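Local coordinates for alpha-1,2-mannosidase (Trichoderma reesei, PDB 1HCU), which probably trims alpha-1,2-linked mannose residues from N-linked oligomannose glycans as a calcium-dependent family 47 glycosidase, at residues A112-R117 with W185-D190; I222-S227 with F233-G238; L293-Y296 with T301-N304. All coordinates share one frame; numbering follows the deposited sequence.

Contact 1 (A112-R117 with W185-D190); sequences AYDLLR and WTRLSD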
loop_
_atom_site.group_PDB
_atom_site.type_symbol
_atom_site.label_atom_id
_atom_site.label_comp_id
_atom_site.label_asym_id
_atom_site.label_seq_id
_atom_site.Cartn_x
_atom_site.Cartn_y
_atom_site.Cartn_z
ATOM N N ALA A 112 -7.359 11.011 8.336
ATOM C CA ALA A 112 -7.338 12.442 8.610
ATOM C C ALA A 112 -8.261 12.722 9.795
ATOM O O ALA A 112 -7.931 13.509 10.682
ATOM C CB ALA A 112 -7.807 13.219 7.390
ATOM N N TYR A 113 -9.416 12.070 9.815
ATOM C CA TYR A 113 -10.354 12.276 10.908
ATOM C C TYR A 113 -9.731 11.853 12.244
ATOM O O TYR A 113 -9.769 12.608 13.218
ATOM C CB TYR A 113 -11.636 11.492 10.638
ATOM C CG TYR A 113 -12.711 11.694 11.674
ATOM C CD1 TYR A 113 -13.453 12.873 11.734
ATOM C CD2 TYR A 113 -12.985 10.695 12.599
ATOM C CE1 TYR A 113 -14.446 13.042 12.701
ATOM C CE2 TYR A 113 -13.955 10.848 13.555
ATOM C CZ TYR A 113 -14.683 12.016 13.610
ATOM O OH TYR A 113 -15.622 12.137 14.606
ATOM N N ASP A 114 -9.137 10.661 12.283
ATOM C CA ASP A 114 -8.517 10.174 13.508
ATOM C C ASP A 114 -7.352 11.053 13.967
ATOM O O ASP A 114 -7.175 11.274 15.163
ATOM C CB ASP A 114 -8.040 8.723 13.348
ATOM C CG ASP A 114 -9.173 7.709 13.493
ATOM O OD1 ASP A 114 -10.181 8.028 14.159
ATOM O OD2 ASP A 114 -9.052 6.585 12.960
ATOM N N LEU A 115 -6.561 11.561 13.030
ATOM C CA LEU A 115 -5.440 12.408 13.407
ATOM C C LEU A 115 -5.909 13.777 13.917
ATOM O O LEU A 115 -5.456 14.240 14.968
ATOM C CB LEU A 115 -4.484 12.586 12.223
ATOM C CG LEU A 115 -3.746 11.323 11.744
ATOM C CD1 LEU A 115 -2.928 11.649 10.503
ATOM C CD2 LEU A 115 -2.847 10.791 12.842
ATOM N N LEU A 116 -6.829 14.408 13.188
ATOM C CA LEU A 116 -7.337 15.725 13.574
ATOM C C LEU A 116 -8.155 15.726 14.872
ATOM O O LEU A 116 -8.393 16.780 15.454
ATOM C CB LEU A 116 -8.159 16.331 12.423
ATOM C CG LEU A 116 -7.320 16.650 11.177
ATOM C CD1 LEU A 116 -8.178 17.333 10.128
ATOM C CD2 LEU A 116 -6.155 17.544 11.561
ATOM N N ARG A 117 -8.588 14.549 15.316
ATOM C CA ARG A 117 -9.335 14.433 16.561
ATOM C C ARG A 117 -8.436 13.871 17.651
ATOM O O ARG A 117 -8.789 13.890 18.831
ATOM C CB ARG A 117 -10.542 13.515 16.409
ATOM C CG ARG A 117 -11.622 14.065 15.517
ATOM C CD ARG A 117 -12.922 13.379 15.814
ATOM N NE ARG A 117 -13.464 13.796 17.101
ATOM C CZ ARG A 117 -14.406 13.129 17.757
ATOM N NH1 ARG A 117 -14.899 12.011 17.239
ATOM N NH2 ARG A 117 -14.854 13.578 18.923
ATOM N N TRP A 185 -13.699 -0.423 6.778
ATOM C CA TRP A 185 -15.131 -0.578 6.997
ATOM C C TRP A 185 -15.431 -0.866 8.474
ATOM O O TRP A 185 -16.459 -0.438 8.997
ATOM C CB TRP A 185 -15.680 -1.680 6.081
ATOM C CG TRP A 185 -15.867 -1.184 4.666
ATOM C CD1 TRP A 185 -14.894 -0.733 3.812
ATOM C CD2 TRP A 185 -17.113 -1.003 3.985
ATOM N NE1 TRP A 185 -15.464 -0.277 2.647
ATOM C CE2 TRP A 185 -16.824 -0.430 2.724
ATOM C CE3 TRP A 185 -18.449 -1.266 4.319
ATOM C CZ2 TRP A 185 -17.825 -0.113 1.795
ATOM C CZ3 TRP A 185 -19.447 -0.950 3.392
ATOM C CH2 TRP A 185 -19.126 -0.381 2.147
ATOM N N THR A 186 -14.530 -1.577 9.148
ATOM C CA THR A 186 -14.724 -1.857 10.565
ATOM C C THR A 186 -14.479 -0.554 11.320
ATOM O O THR A 186 -15.180 -0.235 12.277
ATOM C CB THR A 186 -13.747 -2.945 11.087
ATOM O OG1 THR A 186 -14.106 -4.217 10.528
ATOM C CG2 THR A 186 -13.810 -3.038 12.606
ATOM N N ARG A 187 -13.492 0.210 10.858
ATOM C CA ARG A 187 -13.157 1.495 11.468
ATOM C C ARG A 187 -14.360 2.428 11.349
ATOM O O ARG A 187 -14.693 3.147 12.285
ATOM C CB ARG A 187 -11.935 2.117 10.768
ATOM C CG ARG A 187 -11.399 3.376 11.440
ATOM C CD ARG A 187 -11.073 3.093 12.897
ATOM N NE ARG A 187 -10.793 4.297 13.678
ATOM C CZ ARG A 187 -11.093 4.432 14.970
ATOM N NH1 ARG A 187 -11.687 3.433 15.617
ATOM N NH2 ARG A 187 -10.787 5.552 15.621
ATOM N N LEU A 188 -15.014 2.405 10.192
ATOM C CA LEU A 188 -16.180 3.258 9.967
ATOM C C LEU A 188 -17.325 2.902 10.942
ATOM O O LEU A 188 -17.933 3.794 11.533
ATOM C CB LEU A 188 -16.650 3.130 8.505
ATOM C CG LEU A 188 -17.772 4.072 8.042
ATOM C CD1 LEU A 188 -17.322 5.511 8.188
ATOM C CD2 LEU A 188 -18.146 3.778 6.607
ATOM N N SER A 189 -17.613 1.609 11.110
ATOM C CA SER A 189 -18.670 1.182 12.029
ATOM C C SER A 189 -18.372 1.659 13.442
ATOM O O SER A 189 -19.263 2.112 14.155
ATOM C CB SER A 189 -18.804 -0.344 12.064
ATOM O OG SER A 189 -19.307 -0.853 10.848
ATOM N N ASP A 190 -17.117 1.543 13.851
ATOM C CA ASP A 190 -16.739 1.961 15.190
ATOM C C ASP A 190 -16.887 3.470 15.369
ATOM O O ASP A 190 -17.261 3.941 16.440
ATOM C CB ASP A 190 -15.299 1.538 15.491
ATOM C CG ASP A 190 -15.177 0.057 15.806
ATOM O OD1 ASP A 190 -14.036 -0.402 16.020
ATOM O OD2 ASP A 190 -16.215 -0.640 15.845
#

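Contact 2 (I222-S227 with F233-G238); sequences IGTFVS and FQDSSG. With NAG (2-acetamido-2-deoxy-beta-D-glucopyranose), chain E.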
loop_
_atom_site.group_PDB
_atom_site.type_symbol
_atom_site.label_atom_id
_atom_site.label_comp_id
_atom_site.label_asym_id
_atom_site.label_seq_id
_atom_site.Cartn_x
_atom_site.Cartn_y
_atom_site.Cartn_z
ATOM N N ILE A 222 -3.739 -19.323 0.127
ATOM C CA ILE A 222 -4.978 -19.480 -0.626
ATOM C C ILE A 222 -4.900 -19.110 -2.099
ATOM O O ILE A 222 -3.878 -18.619 -2.581
ATOM C CB ILE A 222 -6.110 -18.637 0.033
ATOM C CG1 ILE A 222 -5.758 -17.139 0.002
ATOM C CG2 ILE A 222 -6.285 -19.074 1.487
ATOM C CD1 ILE A 222 -6.889 -16.209 0.469
ATOM N N GLY A 223 -6.001 -19.347 -2.806
ATOM C CA GLY A 223 -6.079 -19.033 -4.226
ATOM C C GLY A 223 -6.281 -17.540 -4.435
ATOM O O GLY A 223 -6.405 -16.791 -3.469
ATOM N N THR A 224 -6.339 -17.114 -5.693
ATOM C CA THR A 224 -6.480 -15.707 -6.039
ATOM C C THR A 224 -7.903 -15.215 -6.319
ATOM O O THR A 224 -8.275 -14.117 -5.907
ATOM C CB THR A 224 -5.599 -15.370 -7.271
ATOM O OG1 THR A 224 -4.234 -15.695 -6.991
ATOM C CG2 THR A 224 -5.691 -13.890 -7.619
ATOM N N PHE A 225 -8.696 -16.016 -7.022
ATOM C CA PHE A 225 -10.058 -15.611 -7.366
ATOM C C PHE A 225 -11.160 -16.368 -6.637
ATOM O O PHE A 225 -11.129 -17.595 -6.530
ATOM C CB PHE A 225 -10.254 -15.717 -8.875
ATOM C CG PHE A 225 -9.178 -15.023 -9.667
ATOM C CD1 PHE A 225 -8.177 -15.757 -10.303
ATOM C CD2 PHE A 225 -9.157 -13.632 -9.765
ATOM C CE1 PHE A 225 -7.175 -15.119 -11.029
ATOM C CE2 PHE A 225 -8.158 -12.983 -10.486
ATOM C CZ PHE A 225 -7.166 -13.728 -11.120
ATOM N N VAL A 226 -12.129 -15.603 -6.138
ATOM C CA VAL A 226 -13.259 -16.138 -5.388
ATOM C C VAL A 226 -14.592 -15.809 -6.063
ATOM O O VAL A 226 -14.835 -14.678 -6.482
ATOM C CB VAL A 226 -13.275 -15.583 -3.942
ATOM C CG1 VAL A 226 -14.486 -16.119 -3.187
ATOM C CG2 VAL A 226 -12.010 -15.970 -3.227
ATOM N N SER A 227 -15.442 -16.824 -6.164
ATOM C CA SER A 227 -16.760 -16.715 -6.780
ATOM C C SER A 227 -17.675 -15.795 -5.969
ATOM O O SER A 227 -17.759 -15.920 -4.745
ATOM C CB SER A 227 -17.379 -18.114 -6.868
ATOM O OG SER A 227 -18.752 -18.051 -7.197
ATOM N N PHE A 233 -13.272 -20.951 -3.890
ATOM C CA PHE A 233 -12.078 -20.702 -4.696
ATOM C C PHE A 233 -12.076 -21.599 -5.919
ATOM O O PHE A 233 -12.614 -22.706 -5.895
ATOM C CB PHE A 233 -10.802 -20.954 -3.891
ATOM C CG PHE A 233 -10.557 -19.946 -2.809
ATOM C CD1 PHE A 233 -11.362 -19.913 -1.676
ATOM C CD2 PHE A 233 -9.522 -19.024 -2.925
ATOM C CE1 PHE A 233 -11.142 -18.979 -0.672
ATOM C CE2 PHE A 233 -9.291 -18.083 -1.924
ATOM C CZ PHE A 233 -10.103 -18.059 -0.793
ATOM N N GLN A 234 -11.452 -21.117 -6.987
ATOM C CA GLN A 234 -11.379 -21.860 -8.239
ATOM C C GLN A 234 -9.946 -22.094 -8.717
ATOM O O GLN A 234 -9.730 -22.627 -9.812
ATOM C CB GLN A 234 -12.132 -21.096 -9.312
ATOM C CG GLN A 234 -11.752 -19.642 -9.331
ATOM C CD GLN A 234 -12.117 -18.990 -10.624
ATOM O OE1 GLN A 234 -13.280 -19.010 -11.038
ATOM N NE2 GLN A 234 -11.123 -18.406 -11.288
ATOM N N ASP A 235 -8.973 -21.682 -7.906
ATOM C CA ASP A 235 -7.566 -21.853 -8.255
ATOM C C ASP A 235 -6.698 -21.960 -6.999
ATOM O O ASP A 235 -7.150 -21.660 -5.892
ATOM C CB ASP A 235 -7.098 -20.675 -9.108
ATOM C CG ASP A 235 -7.116 -19.362 -8.344
ATOM O OD1 ASP A 235 -6.228 -19.159 -7.491
ATOM O OD2 ASP A 235 -8.029 -18.542 -8.592
ATOM N N SER A 236 -5.454 -22.390 -7.184
ATOM C CA SER A 236 -4.522 -22.527 -6.079
ATOM C C SER A 236 -3.256 -21.712 -6.343
ATOM O O SER A 236 -2.159 -22.117 -5.959
ATOM C CB SER A 236 -4.157 -24.002 -5.884
ATOM O OG SER A 236 -5.319 -24.784 -5.654
ATOM N N SER A 237 -3.408 -20.564 -6.998
ATOM C CA SER A 237 -2.265 -19.715 -7.300
ATOM C C SER A 237 -2.290 -18.436 -6.467
ATOM O O SER A 237 -3.338 -18.026 -5.976
ATOM C CB SER A 237 -2.249 -19.349 -8.786
ATOM O OG SER A 237 -3.291 -18.440 -9.088
ATOM N N GLY A 238 -1.133 -17.802 -6.316
ATOM C CA GLY A 238 -1.077 -16.581 -5.541
ATOM C C GLY A 238 0.337 -16.057 -5.433
ATOM O O GLY A 238 1.242 -16.581 -6.089
HETATM C C1 NAG E . -19.821 -21.706 -7.444
HETATM C C2 NAG E . -20.082 -23.124 -7.968
HETATM C C3 NAG E . -19.219 -23.378 -9.211
HETATM C C4 NAG E . -19.387 -22.263 -10.249
HETATM C C5 NAG E . -19.165 -20.896 -9.588
HETATM C C6 NAG E . -19.419 -19.744 -10.534
HETATM C C7 NAG E . -20.655 -24.828 -6.355
HETATM C C8 NAG E . -20.392 -26.323 -6.281
HETATM N N2 NAG E . -19.723 -24.078 -6.934
HETATM O O3 NAG E . -19.570 -24.629 -9.788
HETATM O O4 NAG E . -18.443 -22.436 -11.301
HETATM O O5 NAG E . -20.060 -20.738 -8.472
HETATM O O6 NAG E . -18.692 -18.589 -10.144
HETATM O O7 NAG E . -21.697 -24.363 -5.894
#

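Contact 3 (L293-Y296 with T301-N304); sequences LSSY and TSPN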
loop_
_atom_site.group_PDB
_atom_site.type_symbol
_atom_site.label_atom_id
_atom_site.label_comp_id
_atom_site.label_asym_id
_atom_site.label_seq_id
_atom_site.Cartn_x
_atom_site.Cartn_y
_atom_site.Cartn_z
ATOM N N LEU A 293 10.683 -13.221 -2.843
ATOM C CA LEU A 293 9.484 -14.043 -2.715
ATOM C C LEU A 293 9.010 -14.483 -4.103
ATOM O O LEU A 293 8.787 -13.645 -4.992
ATOM C CB LEU A 293 8.366 -13.270 -1.995
ATOM C CG LEU A 293 8.627 -12.880 -0.530
ATOM C CD1 LEU A 293 7.357 -12.317 0.128
ATOM C CD2 LEU A 293 9.097 -14.105 0.226
ATOM N N SER A 294 8.879 -15.795 -4.294
ATOM C CA SER A 294 8.407 -16.343 -5.564
ATOM C C SER A 294 6.886 -16.365 -5.529
ATOM O O SER A 294 6.287 -16.246 -4.457
ATOM C CB SER A 294 8.898 -17.784 -5.767
ATOM O OG SER A 294 10.301 -17.857 -5.957
ATOM N N SER A 295 6.272 -16.507 -6.702
ATOM C CA SER A 295 4.824 -16.599 -6.810
ATOM C C SER A 295 4.575 -18.098 -6.811
ATOM O O SER A 295 5.525 -18.880 -6.914
ATOM C CB SER A 295 4.334 -15.998 -8.124
ATOM O OG SER A 295 4.850 -16.727 -9.222
ATOM N N TYR A 296 3.316 -18.512 -6.714
ATOM C CA TYR A 296 3.026 -19.938 -6.678
ATOM C C TYR A 296 1.729 -20.338 -7.344
ATOM O O TYR A 296 0.833 -19.523 -7.549
ATOM C CB TYR A 296 3.017 -20.430 -5.223
ATOM C CG TYR A 296 1.914 -19.826 -4.378
ATOM C CD1 TYR A 296 0.623 -20.371 -4.376
ATOM C CD2 TYR A 296 2.146 -18.682 -3.608
ATOM C CE1 TYR A 296 -0.415 -19.781 -3.626
ATOM C CE2 TYR A 296 1.120 -18.092 -2.862
ATOM C CZ TYR A 296 -0.157 -18.648 -2.879
ATOM O OH TYR A 296 -1.163 -18.056 -2.162
ATOM N N THR A 301 6.533 -23.122 -7.619
ATOM C CA THR A 301 6.793 -21.694 -7.441
ATOM C C THR A 301 7.531 -21.112 -8.642
ATOM O O THR A 301 8.255 -21.816 -9.333
ATOM C CB THR A 301 7.619 -21.430 -6.158
ATOM O OG1 THR A 301 8.906 -22.049 -6.275
ATOM C CG2 THR A 301 6.902 -21.998 -4.930
ATOM N N SER A 302 7.341 -19.825 -8.890
ATOM C CA SER A 302 7.981 -19.175 -10.024
ATOM C C SER A 302 8.885 -18.029 -9.566
ATOM O O SER A 302 8.431 -17.112 -8.881
ATOM C CB SER A 302 6.907 -18.657 -10.981
ATOM O OG SER A 302 7.497 -17.975 -12.070
ATOM N N PRO A 303 10.172 -18.064 -9.953
ATOM C CA PRO A 303 11.210 -17.073 -9.619
ATOM C C PRO A 303 10.991 -15.650 -10.156
ATOM O O PRO A 303 11.894 -15.075 -10.763
ATOM C CB PRO A 303 12.492 -17.685 -10.208
ATOM C CG PRO A 303 12.165 -19.137 -10.411
ATOM C CD PRO A 303 10.721 -19.114 -10.825
ATOM N N ASN A 304 9.805 -15.093 -9.942
ATOM C CA ASN A 304 9.503 -13.737 -10.395
ATOM C C ASN A 304 8.881 -12.883 -9.284
ATOM O O ASN A 304 8.143 -13.387 -8.431
ATOM C CB ASN A 304 8.584 -13.752 -11.632
ATOM C CG ASN A 304 7.306 -14.560 -11.423
ATOM O OD1 ASN A 304 6.509 -14.722 -12.350
ATOM N ND2 ASN A 304 7.106 -15.071 -10.211
HETATM O O HOH W 1 11.062 -20.530 -7.590
#

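Contact 1 (A112-R117 with W185-D190)
Asp114 and Arg187 reach toward each other from opposite directions and form a buried salt bridge between helices 98-117 and 182-192. The arginine presents its flank: NE donates to OD2 of Asp114 at 3.0 Å and NH2 donates to OD1 of Asp114 at 2.9 Å, both bonds fairly straight at 157°. Each oxygen lies near the guanidinium plane, but the carboxylate is turned 44° against it. NE meets the syn lone pair of OD2, whereas with this twist NH2 comes to OD1 from above the carboxylate plane. The backbones stay well apart, with the CA atoms of Asp114 and Arg187 separated by 10.1 Å, and the bend of the Arg187 chain at chi2 (56°) helps lay the NE edge against the acid.

A second shell fixes both groups. Asp114 OD2 also accepts from the backbone N of Ser491, and Arg187 NH1 donates to Tyr257 OH, which is hydrogen-bonded as well to Asp190 OD1; that same oxygen forms a salt bridge with Arg493. A leucine in place of Arg187 would probably leave the buried Asp114 carboxylate without its countercharge and Tyr257 without one of its partners. The network thus ties two helices to strand 489-491 near the C-terminus, an arrangement in keeping with the (alpha/alpha)7 barrel of family 47, where a C-terminal hairpin plugs the barrel.

Contact 2 (I222-S227 with F233-G238)
Asp235 heads an Asx turn, and its carboxylate also accepts from the backbone of Thr224 and Phe225, across the base of the loop that carries the glycan on Asn230. The Asp235 carboxylate takes these two successive backbone amides of the other segment each on a syn lone pair: OD1 accepts from Thr224 N at 2.7 Å, nearly straight at 170°, and OD2 accepts from Phe225 N at 3.0 Å. The anti lone pair of OD1 is used by Ser237 N, 3.2 Å away, which closes the turn and fixes the rotation of the acid. With chi1 at 65°, Asp235 CG sits between its own N and carbonyl carbon, a position from which both oxygens can reach the amides. OD2 also lies at the edge of the Phe225 ring, whose one face is covered by Thr224 CG2.

Thr224 OG1 donates to Ser237 O at 2.7 Å, approaching from above the carbonyl plane. Gly223 CA makes a CA-H...O contact with Asp235 O at 3.3 Å, an approach so close that a CB on Gly223 would collide with this oxygen. The apolar half is a CH-pi contact: Val226 CG2 stands over one face of Phe233, 3.8 Å from the ring centroid, while Ile222 packs on CE2 and CZ of the same ring. Ser227 OG hydrogen-bonds O6 of the attached sugar at 3.0 Å.

Val175 of helix 175-178 touches Ile222, Val226 and Phe233, and Phe247 and Tyr248 of helix 245-257 pack on Ile222. Strand 225-227 pairs antiparallel with strand 172-174, whereas strand 237-238 joins strand 292-297 in a different sheet.

Contact 3 (L293-Y296 with T301-N304)
Thr301 lies on the same face of the sheet as Tyr296, its non-hydrogen-bonded partner, and its outer atoms part in different directions. CB rests 3.4 Å from Ser295 O and also faces Ser294 CB. CG2 lies near Ser295 O too and, more loosely, meets Tyr296 CB at 4.2 Å. The other branch, OG1, reaches a water at 2.9 Å that also contacts Ser294 OG, bridging the two strands.

The adjoining pair, Ser295 and Ser302, is hydrogen-bonded through both backbones: Ser302 N donates to Ser295 O at 2.8 Å, and Ser295 N to Ser302 O at 3.1 Å. Ser302 O is gripped twice, since Asn304 N reaches it at 2.7 Å from the opposite face of the carbonyl plane, forming an inverse gamma turn centred on Pro303. With CG set between the backbone N and the carbonyl carbon (chi1 54°), the Asn304 side chain returns toward Ser295 although its CB points away, and ND2 of Asn304 donates to OG of Ser295 at 3.0 Å with OG exactly in the amide plane.

Together these contacts build a beta hairpin of strands 292-297 and 300-306, the second strand broken by the turn at Pro303, within a larger antiparallel sheet.

Contacts 2 and 3 are neighbours, their centres about 16 Å apart, and Tyr296 joins them: its OH lies 2.8 Å from Ile222 O and its O 2.9 Å from Gly238 N, both probable hydrogen bonds, so strand 237-238 extends the sheet of the 293-296 hairpin. Both lie near the predicted active-site residues. The side chains of Thr224 and Leu293 are each about 9 Å from that of Asp245, the side chain of Asn304 is about 11 Å from that of Glu353, and that of Leu293 is about 13 Å from the calcium ion. Contact 1 stands apart, its centre about 32 Å from that of contact 2 and about 37 Å from that of contact 3.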